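Local atomic coordinates of MetRS related protein (Pyrococcus horikoshii, PDB entry 2CWP), a protein that probably binds tRNA through an OB-fold domain related to that of methionyl-tRNA synthetase, and so may assist the charging of tRNA with methionine. Residues F15-G20 / K65-V70; E45-T50 / E81-L86; D54-E59 / G94-I99. All blocks are in the same frame, centred on the assembly; numbering follows the deposited sequence.

Interaction 1 (F15-G20 / K65-V70); sequences FQMKVG and KFIFVV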
loop_
_atom_site.group_PDB
_atom_site.type_symbol
_atom_site.label_atom_id
_atom_site.label_comp_id
_atom_site.label_asym_id
_atom_site.label_seq_id
_atom_site.Cartn_x
_atom_site.Cartn_y
_atom_site.Cartn_z
ATOM N N PHE A 15 6.959 -3.009 13.150
ATOM C CA PHE A 15 6.286 -3.031 11.862
ATOM C C PHE A 15 7.173 -2.290 10.870
ATOM O O PHE A 15 7.835 -1.300 11.223
ATOM C CB PHE A 15 4.908 -2.381 11.955
ATOM C CG PHE A 15 3.932 -3.181 12.763
ATOM C CD1 PHE A 15 3.964 -3.142 14.154
ATOM C CD2 PHE A 15 3.031 -4.038 12.136
ATOM C CE1 PHE A 15 3.116 -3.947 14.907
ATOM C CE2 PHE A 15 2.184 -4.843 12.877
ATOM C CZ PHE A 15 2.226 -4.799 14.265
ATOM N N GLN A 16 7.214 -2.779 9.639
ATOM C CA GLN A 16 8.063 -2.149 8.646
ATOM C C GLN A 16 7.314 -1.539 7.495
ATOM O O GLN A 16 6.632 -2.235 6.743
ATOM C CB GLN A 16 9.068 -3.149 8.088
ATOM C CG GLN A 16 10.202 -3.449 9.030
ATOM C CD GLN A 16 11.300 -4.194 8.331
ATOM O OE1 GLN A 16 11.142 -5.364 7.971
ATOM N NE2 GLN A 16 12.420 -3.519 8.111
ATOM N N MET A 17 7.450 -0.228 7.368
ATOM C CA MET A 17 6.817 0.499 6.280
ATOM C C MET A 17 7.960 1.006 5.411
ATOM O O MET A 17 8.970 1.478 5.918
ATOM C CB MET A 17 5.987 1.668 6.817
ATOM C CG MET A 17 4.844 1.233 7.710
ATOM S SD MET A 17 3.675 2.547 8.119
ATOM C CE MET A 17 4.493 3.315 9.571
ATOM N N LYS A 18 7.813 0.878 4.101
ATOM C CA LYS A 18 8.844 1.339 3.200
ATOM C C LYS A 18 8.199 2.050 2.029
ATOM O O LYS A 18 7.024 1.846 1.728
ATOM C CB LYS A 18 9.670 0.165 2.666
ATOM C CG LYS A 18 10.331 -0.679 3.728
ATOM C CD LYS A 18 11.313 -1.658 3.093
ATOM C CE LYS A 18 12.167 -2.338 4.154
ATOM N NZ LYS A 18 13.316 -3.080 3.536
ATOM N N VAL A 19 8.981 2.890 1.372
ATOM C CA VAL A 19 8.505 3.615 0.223
ATOM C C VAL A 19 8.533 2.647 -0.944
ATOM O O VAL A 19 9.539 1.957 -1.149
ATOM C CB VAL A 19 9.421 4.788 -0.060
ATOM C CG1 VAL A 19 9.089 5.400 -1.394
ATOM C CG2 VAL A 19 9.287 5.809 1.080
ATOM N N GLY A 20 7.434 2.586 -1.694
ATOM C CA GLY A 20 7.373 1.684 -2.835
ATOM C C GLY A 20 6.840 2.370 -4.071
ATOM O O GLY A 20 5.954 3.219 -3.963
ATOM N N LYS A 65 4.885 6.863 -5.931
ATOM C CA LYS A 65 5.469 6.219 -4.761
ATOM C C LYS A 65 4.511 6.416 -3.587
ATOM O O LYS A 65 3.901 7.485 -3.456
ATOM C CB LYS A 65 6.818 6.852 -4.412
ATOM C CG LYS A 65 7.875 6.641 -5.480
ATOM C CD LYS A 65 9.226 7.183 -5.050
ATOM C CE LYS A 65 10.223 7.031 -6.184
ATOM N NZ LYS A 65 11.551 7.584 -5.829
ATOM N N PHE A 66 4.398 5.394 -2.738
ATOM C CA PHE A 66 3.535 5.444 -1.562
ATOM C C PHE A 66 4.170 4.663 -0.412
ATOM O O PHE A 66 5.175 3.966 -0.593
ATOM C CB PHE A 66 2.166 4.814 -1.837
ATOM C CG PHE A 66 1.412 5.463 -2.945
ATOM C CD1 PHE A 66 1.473 4.947 -4.237
ATOM C CD2 PHE A 66 0.659 6.605 -2.709
ATOM C CE1 PHE A 66 0.786 5.570 -5.290
ATOM C CE2 PHE A 66 -0.030 7.234 -3.752
ATOM C CZ PHE A 66 0.035 6.715 -5.044
ATOM N N ILE A 67 3.554 4.782 0.760
ATOM C CA ILE A 67 4.005 4.080 1.944
ATOM C C ILE A 67 3.300 2.732 1.964
ATOM O O ILE A 67 2.098 2.657 1.724
ATOM C CB ILE A 67 3.594 4.812 3.196
ATOM C CG1 ILE A 67 4.109 6.251 3.142
ATOM C CG2 ILE A 67 4.084 4.040 4.410
ATOM C CD1 ILE A 67 3.455 7.158 4.192
ATOM N N PHE A 68 4.039 1.674 2.252
ATOM C CA PHE A 68 3.463 0.332 2.309
ATOM C C PHE A 68 3.997 -0.400 3.540
ATOM O O PHE A 68 5.192 -0.291 3.852
ATOM C CB PHE A 68 3.872 -0.508 1.080
ATOM C CG PHE A 68 3.356 0.005 -0.241
ATOM C CD1 PHE A 68 4.048 0.987 -0.943
ATOM C CD2 PHE A 68 2.206 -0.548 -0.810
ATOM C CE1 PHE A 68 3.611 1.417 -2.213
ATOM C CE2 PHE A 68 1.757 -0.134 -2.067
ATOM C CZ PHE A 68 2.463 0.851 -2.774
ATOM N N VAL A 69 3.124 -1.125 4.244
ATOM C CA VAL A 69 3.554 -1.940 5.385
ATOM C C VAL A 69 3.955 -3.247 4.691
ATOM O O VAL A 69 3.108 -3.863 4.045
ATOM C CB VAL A 69 2.403 -2.287 6.338
ATOM C CG1 VAL A 69 2.968 -2.957 7.568
ATOM C CG2 VAL A 69 1.630 -1.066 6.715
ATOM N N VAL A 70 5.210 -3.674 4.841
ATOM C CA VAL A 70 5.710 -4.870 4.157
ATOM C C VAL A 70 6.067 -6.138 4.956
ATOM O O VAL A 70 6.483 -7.142 4.360
ATOM C CB VAL A 70 6.952 -4.523 3.303
ATOM C CG1 VAL A 70 6.608 -3.418 2.305
ATOM C CG2 VAL A 70 8.110 -4.094 4.206
#
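Met17 to Gly20 pair antiparallel with Phe66 to Val69, a strand pairing within the curled sheet of the OB fold. Five backbone hydrogen bonds join the two segments. Lys18 and Phe68 form a hydrogen-bonded pair, linked both ways, with Lys18 N to Phe68 O at 2.9 Å; Gly20 and Phe66 do the same. Beyond the last bridge, Val70 N still reaches Gln16 O at 2.8 Å, an almost straight bond of 168°. CA-H...O contacts fill in between, as where Met17 CA meets Phe68 O. Apolar contacts line the face that carries Met17, Val19, Ile67 and Val69. There CB of Met17 lies 3.9 Å from CG2 of Ile67, and CG of Met17 touches CG2 of Val69, the two side chains crossing obliquely. Val111 of strand 110-111 covers part of this face. Across the strands, Lys65 lays CB and CD against CG1 of Val19, while its NZ is held by carbonyls of Glu103 and Val105. On the other face Phe68 brings the edge of its ring up to Gly20, where a CB, were there one, would clash with the ring. Its CG stands anti to the carbonyl carbon (chi1 -64°), and the ring, itself edge-to-face with Phe41, places CE1 3.4 Å from Gly20 O.

Interaction 2 (E45-T50 / E81-L86); sequences ERTIVT and ESQGML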
loop_
_atom_site.group_PDB
_atom_site.type_symbol
_atom_site.label_atom_id
_atom_site.label_comp_id
_atom_site.label_asym_id
_atom_site.label_seq_id
_atom_site.Cartn_x
_atom_site.Cartn_y
_atom_site.Cartn_z
ATOM N N GLU A 45 10.403 -6.757 -5.458
ATOM C CA GLU A 45 9.142 -6.359 -6.038
ATOM C C GLU A 45 8.100 -7.132 -5.249
ATOM O O GLU A 45 8.363 -8.246 -4.793
ATOM C CB GLU A 45 9.098 -6.766 -7.509
ATOM C CG GLU A 45 8.305 -5.821 -8.371
ATOM C CD GLU A 45 8.146 -6.316 -9.793
ATOM O OE1 GLU A 45 7.544 -7.404 -9.981
ATOM O OE2 GLU A 45 8.619 -5.608 -10.709
ATOM N N ARG A 46 6.927 -6.547 -5.062
ATOM C CA ARG A 46 5.882 -7.234 -4.315
ATOM C C ARG A 46 4.507 -6.974 -4.904
ATOM O O ARG A 46 4.271 -5.950 -5.547
ATOM C CB ARG A 46 5.911 -6.794 -2.856
ATOM C CG ARG A 46 7.311 -6.653 -2.328
ATOM C CD ARG A 46 7.343 -6.611 -0.824
ATOM N NE ARG A 46 6.856 -7.857 -0.249
ATOM C CZ ARG A 46 6.991 -8.175 1.029
ATOM N NH1 ARG A 46 7.602 -7.330 1.849
ATOM N NH2 ARG A 46 6.516 -9.327 1.486
ATOM N N THR A 47 3.607 -7.919 -4.689
ATOM C CA THR A 47 2.247 -7.803 -5.175
ATOM C C THR A 47 1.416 -7.385 -3.992
ATOM O O THR A 47 1.395 -8.065 -2.963
ATOM C CB THR A 47 1.734 -9.145 -5.726
ATOM O OG1 THR A 47 2.534 -9.515 -6.856
ATOM C CG2 THR A 47 0.269 -9.037 -6.157
ATOM N N ILE A 48 0.738 -6.254 -4.136
ATOM C CA ILE A 48 -0.075 -5.732 -3.057
ATOM C C ILE A 48 -1.478 -5.368 -3.503
ATOM O O ILE A 48 -1.667 -4.642 -4.479
ATOM C CB ILE A 48 0.603 -4.490 -2.428
ATOM C CG1 ILE A 48 1.875 -4.934 -1.693
ATOM C CG2 ILE A 48 -0.373 -3.761 -1.497
ATOM C CD1 ILE A 48 2.714 -3.806 -1.137
ATOM N N VAL A 49 -2.460 -5.876 -2.768
ATOM C CA VAL A 49 -3.854 -5.602 -3.059
ATOM C C VAL A 49 -4.400 -4.494 -2.145
ATOM O O VAL A 49 -4.111 -4.463 -0.948
ATOM C CB VAL A 49 -4.702 -6.887 -2.879
ATOM C CG1 VAL A 49 -6.168 -6.599 -3.172
ATOM C CG2 VAL A 49 -4.174 -7.990 -3.797
ATOM N N THR A 50 -5.170 -3.580 -2.727
ATOM C CA THR A 50 -5.806 -2.487 -1.987
ATOM C C THR A 50 -7.257 -2.443 -2.478
ATOM O O THR A 50 -7.518 -2.690 -3.652
ATOM C CB THR A 50 -5.109 -1.123 -2.262
ATOM O OG1 THR A 50 -5.748 -0.093 -1.501
ATOM C CG2 THR A 50 -5.184 -0.771 -3.740
ATOM N N GLU A 81 -2.519 -13.192 -3.972
ATOM C CA GLU A 81 -1.604 -13.133 -2.841
ATOM C C GLU A 81 -1.107 -11.707 -2.637
ATOM O O GLU A 81 -0.400 -11.164 -3.480
ATOM C CB GLU A 81 -0.421 -14.079 -3.097
ATOM C CG GLU A 81 0.656 -14.124 -2.012
ATOM C CD GLU A 81 0.230 -14.899 -0.774
ATOM O OE1 GLU A 81 -0.723 -14.456 -0.100
ATOM O OE2 GLU A 81 0.846 -15.950 -0.473
ATOM N N SER A 82 -1.494 -11.100 -1.518
ATOM C CA SER A 82 -1.068 -9.748 -1.189
ATOM C C SER A 82 0.114 -9.833 -0.215
ATOM O O SER A 82 -0.008 -10.392 0.871
ATOM C CB SER A 82 -2.221 -8.976 -0.548
ATOM O OG SER A 82 -1.785 -7.705 -0.103
ATOM N N GLN A 83 1.252 -9.273 -0.603
ATOM C CA GLN A 83 2.452 -9.314 0.236
ATOM C C GLN A 83 2.751 -7.976 0.931
ATOM O O GLN A 83 3.916 -7.627 1.139
ATOM C CB GLN A 83 3.665 -9.697 -0.619
ATOM C CG GLN A 83 3.473 -10.905 -1.522
ATOM C CD GLN A 83 4.621 -11.068 -2.498
ATOM O OE1 GLN A 83 4.811 -10.248 -3.396
ATOM N NE2 GLN A 83 5.403 -12.124 -2.319
ATOM N N GLY A 84 1.710 -7.235 1.282
ATOM C CA GLY A 84 1.905 -5.960 1.944
ATOM C C GLY A 84 0.617 -5.173 1.990
ATOM O O GLY A 84 -0.454 -5.705 1.719
ATOM N N MET A 85 0.706 -3.891 2.317
ATOM C CA MET A 85 -0.496 -3.092 2.390
ATOM C C MET A 85 -0.249 -1.600 2.190
ATOM O O MET A 85 0.596 -1.005 2.859
ATOM C CB MET A 85 -1.171 -3.348 3.729
ATOM C CG MET A 85 -2.476 -2.643 3.910
ATOM S SD MET A 85 -3.264 -3.206 5.433
ATOM C CE MET A 85 -2.203 -2.402 6.654
ATOM N N LEU A 86 -1.004 -1.014 1.265
ATOM C CA LEU A 86 -0.914 0.406 0.947
ATOM C C LEU A 86 -1.473 1.271 2.079
ATOM O O LEU A 86 -2.613 1.088 2.498
ATOM C CB LEU A 86 -1.699 0.701 -0.335
ATOM C CG LEU A 86 -1.828 2.180 -0.751
ATOM C CD1 LEU A 86 -0.457 2.750 -1.044
ATOM C CD2 LEU A 86 -2.736 2.313 -1.984
HETATM O O HOH W 1 -3.416 -2.392 0.464
HETATM O O HOH W 2 -3.075 -6.002 1.400
HETATM O O HOH W 3 -4.986 -0.050 1.159
#
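Glu81 turns its carbonyl toward Thr47, whose CG2 lies 3.5 Å from Glu81 O. Ser82 follows, with OG anti to its own backbone N (chi1 174°), and accepts a weak hydrogen bond from Val49 N at 3.3 Å. The same hydroxyl donates to a water, which in turn donates to Val49 O and Gly84 O, so one water molecule ties both segments together. Gln83 grips Thr47 twice: its backbone N donates a nearly straight bond of 2.7 Å to Thr47 O, while OE1 receives Thr47 N at 2.9 Å on a lone pair, in the amide plane. Its backbone carbonyl sits over one face of the Arg46 guanidinium, with Gln83 O 3.1 Å from Arg46 CZ. Gly84 lets Ile48 come close, CD1 standing 3.8 Å from Gly84 CA; a CB here, were there one, would clash with that methyl. CG2 of Ile48 continues along the backbone to Met85. At Leu86, CD2 packs on the Thr50 side chain, and a second water accepts from Leu86 N and donates to Val49 O, its oxygen 2.6 Å from the latter. Strand 45-50 thus meets the chain between hairpin 75-82 and strand 85-86 through one direct backbone bond, side chains and water, a closure between barrel strands typical of an OB fold.

Interaction 3 (D54-E59 / G94-I99); sequences DQIPPE and GKVYLI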
loop_
_atom_site.group_PDB
_atom_site.type_symbol
_atom_site.label_atom_id
_atom_site.label_comp_id
_atom_site.label_asym_id
_atom_site.label_seq_id
_atom_site.Cartn_x
_atom_site.Cartn_y
_atom_site.Cartn_z
ATOM N N ASP A 54 -13.417 1.884 -5.701
ATOM C CA ASP A 54 -14.709 2.541 -5.810
ATOM C C ASP A 54 -14.531 4.047 -5.612
ATOM O O ASP A 54 -15.413 4.837 -5.959
ATOM C CB ASP A 54 -15.651 1.991 -4.744
ATOM C CG ASP A 54 -15.075 2.131 -3.359
ATOM O OD1 ASP A 54 -13.842 1.946 -3.230
ATOM O OD2 ASP A 54 -15.838 2.421 -2.411
ATOM N N GLN A 55 -13.384 4.433 -5.050
ATOM C CA GLN A 55 -13.080 5.835 -4.795
ATOM C C GLN A 55 -11.846 6.326 -5.535
ATOM O O GLN A 55 -11.785 7.478 -5.930
ATOM C CB GLN A 55 -12.851 6.069 -3.306
ATOM C CG GLN A 55 -14.066 5.846 -2.440
ATOM C CD GLN A 55 -13.849 6.393 -1.047
ATOM O OE1 GLN A 55 -13.492 7.563 -0.886
ATOM N NE2 GLN A 55 -14.048 5.548 -0.029
ATOM N N ILE A 56 -10.862 5.447 -5.707
ATOM C CA ILE A 56 -9.605 5.807 -6.359
ATOM C C ILE A 56 -9.292 4.904 -7.545
ATOM O O ILE A 56 -8.963 3.735 -7.368
ATOM C CB ILE A 56 -8.419 5.697 -5.362
ATOM C CG1 ILE A 56 -8.687 6.532 -4.103
ATOM C CG2 ILE A 56 -7.135 6.129 -6.045
ATOM C CD1 ILE A 56 -8.693 8.041 -4.340
ATOM N N PRO A 57 -9.361 5.437 -8.774
ATOM C CA PRO A 57 -9.067 4.597 -9.937
ATOM C C PRO A 57 -7.594 4.185 -10.008
ATOM O O PRO A 57 -6.715 4.897 -9.529
ATOM C CB PRO A 57 -9.489 5.477 -11.113
ATOM C CG PRO A 57 -9.154 6.846 -10.617
ATOM C CD PRO A 57 -9.683 6.812 -9.188
ATOM N N PRO A 58 -7.316 3.027 -10.622
ATOM C CA PRO A 58 -5.978 2.448 -10.796
ATOM C C PRO A 58 -4.937 3.393 -11.396
ATOM O O PRO A 58 -3.783 3.404 -10.957
ATOM C CB PRO A 58 -6.235 1.241 -11.701
ATOM C CG PRO A 58 -7.629 0.851 -11.360
ATOM C CD PRO A 58 -8.341 2.172 -11.253
ATOM N N GLU A 59 -5.341 4.180 -12.388
ATOM C CA GLU A 59 -4.418 5.099 -13.030
ATOM C C GLU A 59 -3.926 6.221 -12.112
ATOM O O GLU A 59 -2.965 6.922 -12.434
ATOM C CB GLU A 59 -5.026 5.683 -14.329
ATOM C CG GLU A 59 -6.224 6.610 -14.174
ATOM C CD GLU A 59 -7.576 5.880 -14.153
ATOM O OE1 GLU A 59 -8.615 6.578 -14.231
ATOM O OE2 GLU A 59 -7.601 4.626 -14.058
ATOM N N GLY A 94 -15.675 7.713 5.810
ATOM C CA GLY A 94 -15.304 6.689 4.838
ATOM C C GLY A 94 -14.557 7.175 3.594
ATOM O O GLY A 94 -14.151 6.369 2.748
ATOM N N LYS A 95 -14.370 8.483 3.458
ATOM C CA LYS A 95 -13.659 8.975 2.284
ATOM C C LYS A 95 -12.160 8.663 2.392
ATOM O O LYS A 95 -11.519 8.948 3.406
ATOM C CB LYS A 95 -13.879 10.484 2.112
ATOM C CG LYS A 95 -13.151 11.071 0.909
ATOM C CD LYS A 95 -13.618 12.493 0.592
ATOM C CE LYS A 95 -12.914 13.042 -0.650
ATOM N NZ LYS A 95 -13.180 12.232 -1.880
ATOM N N VAL A 96 -11.613 8.064 1.343
ATOM C CA VAL A 96 -10.198 7.701 1.295
ATOM C C VAL A 96 -9.380 8.700 0.469
ATOM O O VAL A 96 -9.863 9.218 -0.530
ATOM C CB VAL A 96 -10.038 6.277 0.693
ATOM C CG1 VAL A 96 -8.696 6.125 0.038
ATOM C CG2 VAL A 96 -10.183 5.239 1.788
ATOM N N TYR A 97 -8.142 8.958 0.890
ATOM C CA TYR A 97 -7.243 9.881 0.181
ATOM C C TYR A 97 -5.840 9.275 0.035
ATOM O O TYR A 97 -5.281 8.740 0.996
ATOM C CB TYR A 97 -7.059 11.196 0.940
ATOM C CG TYR A 97 -8.299 11.992 1.252
ATOM C CD1 TYR A 97 -9.070 11.711 2.381
ATOM C CD2 TYR A 97 -8.669 13.073 0.455
ATOM C CE1 TYR A 97 -10.171 12.496 2.717
ATOM C CE2 TYR A 97 -9.782 13.866 0.781
ATOM C CZ TYR A 97 -10.519 13.567 1.912
ATOM O OH TYR A 97 -11.607 14.338 2.229
ATOM N N LEU A 98 -5.251 9.375 -1.147
ATOM C CA LEU A 98 -3.902 8.847 -1.306
ATOM C C LEU A 98 -2.925 9.763 -0.584
ATOM O O LEU A 98 -3.179 10.957 -0.414
ATOM C CB LEU A 98 -3.495 8.783 -2.784
ATOM C CG LEU A 98 -4.223 7.760 -3.652
ATOM C CD1 LEU A 98 -3.639 7.798 -5.054
ATOM C CD2 LEU A 98 -4.083 6.367 -3.035
ATOM N N ILE A 99 -1.817 9.182 -0.140
ATOM C CA ILE A 99 -0.751 9.934 0.507
ATOM C C ILE A 99 0.493 9.582 -0.303
ATOM O O ILE A 99 1.217 8.622 0.011
ATOM C CB ILE A 99 -0.511 9.505 1.988
ATOM C CG1 ILE A 99 -1.760 9.779 2.836
ATOM C CG2 ILE A 99 0.694 10.275 2.566
ATOM C CD1 ILE A 99 -1.643 9.252 4.272
HETATM O O HOH W 4 -12.837 9.721 -2.122
#
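Gln55 reaches across to Gly94 and Val96 with both ends of its amide, pinning the loop after strand 45-50 to the small antiparallel hairpin of strands 89-90 and 96-97 at the surface of the OB-fold domain. With CG anti to the carbonyl carbon (chi1 -65°) and the chain extended beyond it, the side chain spans the gap and sets its amide alongside the backbone of Gly94 to Val96. OE1 accepts from Val96 N at 3.0 Å; this bond is nearly straight at the hydrogen, but the donor stands 32° from the plane of the amide carbonyl. NE2 donates to Gly94 O at 2.9 Å, that oxygen lying close to the amide plane. With both ends engaged, the amide is held against rotation about its last torsion. An alanine here would probably leave Val96 N and Gly94 O without these partners and loosen the hold of the loop on the hairpin. Beside the amide, Ile56 points its two branches at different residues. The Ile56 and Val96 side chains cross at about a right angle, CG1 to CG1 at 4.2 Å, whereas Ile56 and Leu98 cross obliquely, CG2 of the former 4.0 Å from CD1 of the latter. Val96 also packs on Ile52 and Leu88, and Leu98 on Leu61, extending the apolar patch beyond the two segments. A water links the ends of two polar side chains: it accepts from Lys95 NZ and donates to Gln55 OE1, its oxygen 2.6 Å from that OE1.

How the interactions relate
The three contacts belong to one OB-fold domain, and along the chain their segments interlock: the first members come in the order 15-20, 45-50 and 54-59, and their partners follow as 65-70, 81-86 and 94-99. Interactions 1 and 2, with centres about 10 Å apart, share the main sheet through neighbouring strands 65-69 and 85-86, and their side chains meet where Phe68 packs on Ile48 and Phe66 on Leu86. The centre of interaction 3 lies about 17 Å from that of the first and about 16 Å from that of the second, nearer the surface; it reaches interaction 1 where Leu98 and Ile99 touch Phe66. Interactions 1 and 2 thus join barrel strands, while interaction 3 ties a loop to a hairpin, in a domain consistent with tRNA binding.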